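Local coordinates for putative ATPase Rv3679 (Mycobacterium tuberculosis H37Rv, PDB 6BS3), which forms, with its partner subunit, the heterodimeric BagAB ATPase, which hydrolyses ATP and is required for resistance to nitric oxide and elevated glycerol, at residues K140-V145 and H189-G194. Numbering follows the deposited sequence.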
# COMPACT_ATOMS: atom_id res chain seq x y z
N LYS A 140 8.43 -13.87 19.61
CA LYS A 140 8.55 -12.71 20.50
C LYS A 140 7.16 -12.22 20.91
O LYS A 140 6.97 -11.84 22.06
CB LYS A 140 9.39 -11.58 19.86
CG LYS A 140 9.54 -10.32 20.72
CD LYS A 140 10.26 -10.57 22.02
CE LYS A 140 10.18 -9.40 22.96
NZ LYS A 140 10.73 -9.73 24.30
N ILE A 141 6.20 -12.23 19.96
CA ILE A 141 4.81 -11.85 20.20
C ILE A 141 4.24 -12.78 21.29
O ILE A 141 3.69 -12.28 22.28
CB ILE A 141 3.98 -11.91 18.88
CG1 ILE A 141 4.36 -10.73 17.93
CG2 ILE A 141 2.46 -11.96 19.17
CD1 ILE A 141 3.75 -10.89 16.39
N LYS A 142 4.45 -14.10 21.16
CA LYS A 142 4.00 -15.09 22.14
C LYS A 142 4.60 -14.84 23.54
O LYS A 142 3.91 -15.00 24.54
CB LYS A 142 4.30 -16.50 21.63
CG LYS A 142 3.73 -17.63 22.49
CD LYS A 142 4.83 -18.37 23.19
CE LYS A 142 4.32 -19.52 24.01
NZ LYS A 142 5.43 -20.13 24.78
N GLU A 143 5.88 -14.45 23.60
CA GLU A 143 6.60 -14.16 24.85
C GLU A 143 5.94 -12.97 25.59
O GLU A 143 5.85 -13.00 26.81
CB GLU A 143 8.10 -13.92 24.58
CG GLU A 143 8.98 -13.75 25.82
CD GLU A 143 8.97 -12.39 26.50
OE1 GLU A 143 8.86 -11.37 25.78
OE2 GLU A 143 9.05 -12.34 27.75
N THR A 144 5.48 -11.93 24.85
CA THR A 144 4.83 -10.76 25.46
C THR A 144 3.45 -11.09 26.02
O THR A 144 3.06 -10.52 27.04
CB THR A 144 4.80 -9.56 24.50
OG1 THR A 144 3.86 -9.81 23.45
CG2 THR A 144 6.19 -9.21 23.93
N VAL A 145 2.73 -12.01 25.34
CA VAL A 145 1.38 -12.49 25.68
C VAL A 145 1.37 -13.33 26.97
O VAL A 145 0.50 -13.14 27.80
CB VAL A 145 0.76 -13.30 24.50
CG1 VAL A 145 -0.59 -13.94 24.88
CG2 VAL A 145 0.62 -12.46 23.23
N HIS A 189 11.73 -26.10 17.94
CA HIS A 189 10.66 -27.02 17.57
C HIS A 189 9.66 -27.28 18.71
O HIS A 189 8.50 -27.60 18.45
CB HIS A 189 11.24 -28.33 17.00
CG HIS A 189 11.80 -28.18 15.61
ND1 HIS A 189 11.15 -28.72 14.51
CD2 HIS A 189 12.92 -27.54 15.19
CE1 HIS A 189 11.90 -28.41 13.46
NE2 HIS A 189 12.97 -27.68 13.82
N ALA A 190 10.11 -27.11 19.97
CA ALA A 190 9.26 -27.27 21.16
C ALA A 190 8.44 -25.99 21.41
O ALA A 190 7.25 -26.09 21.74
CB ALA A 190 10.12 -27.59 22.38
N GLN A 191 9.07 -24.80 21.23
CA GLN A 191 8.47 -23.47 21.41
C GLN A 191 7.40 -23.17 20.37
O GLN A 191 6.42 -22.49 20.68
CB GLN A 191 9.55 -22.37 21.37
CG GLN A 191 10.55 -22.43 22.53
CD GLN A 191 10.05 -21.80 23.81
OE1 GLN A 191 9.53 -20.68 23.84
NE2 GLN A 191 10.23 -22.51 24.92
N SER A 192 7.59 -23.69 19.14
CA SER A 192 6.69 -23.54 17.99
C SER A 192 5.30 -24.13 18.22
O SER A 192 4.33 -23.66 17.63
CB SER A 192 7.32 -24.16 16.74
OG SER A 192 7.36 -25.57 16.82
N GLU A 193 5.22 -25.18 19.06
CA GLU A 193 3.98 -25.86 19.41
C GLU A 193 3.07 -24.91 20.24
O GLU A 193 1.87 -24.82 19.98
CB GLU A 193 4.29 -27.15 20.18
CG GLU A 193 3.19 -28.19 20.10
CD GLU A 193 3.30 -29.34 21.09
OE1 GLU A 193 4.43 -29.77 21.40
OE2 GLU A 193 2.23 -29.82 21.55
N GLY A 194 3.69 -24.19 21.19
CA GLY A 194 3.07 -23.20 22.05
C GLY A 194 2.57 -21.99 21.28
O GLY A 194 1.55 -21.41 21.64
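Lys142 reaching across to Gly194 and Gln191 makes a sparse helix-to-helix contact at the surface of the ArsA-type ATPase fold, between helices 130-146 and 188-200. It illustrates how one long side chain can span two helices whose backbones remain apart: the nearest CA atoms, those of Lys142 and Gly194, are 8.2 Å from each other, and the segments bury only 110 Å² between them. The closest approach is made by CE, the last methylene of the lysine. Its CG lies anti to the backbone N (chi1 -173°), and after a bend at chi2 (-111°) the rest of the chain runs extended. This carries Lys142 CE to 4.1 Å from Gly194 C, a van der Waals approach to the glycine backbone. With no side chain of its own, Gly194 meets the methylene directly through its main chain. The ammonium end passes near the amide of Gln191, with Lys142 NZ 4.2 Å from Gln191 OE1, too long for a hydrogen bond. Within 140-145, Lys140 NZ forms a salt bridge with Glu143 OE1 at 2.9 Å, meeting it from above the carboxylate plane; Arg147 is a second salt-bridge partner of that oxygen. Further along helix 188-200, Val195 and Leu198 also touch Lys142. Ile141, Thr144 and Val145 pack helix 130-146 onto strand 158-162 of the central sheet, while Ser192 and His189 rest against helix 175-179.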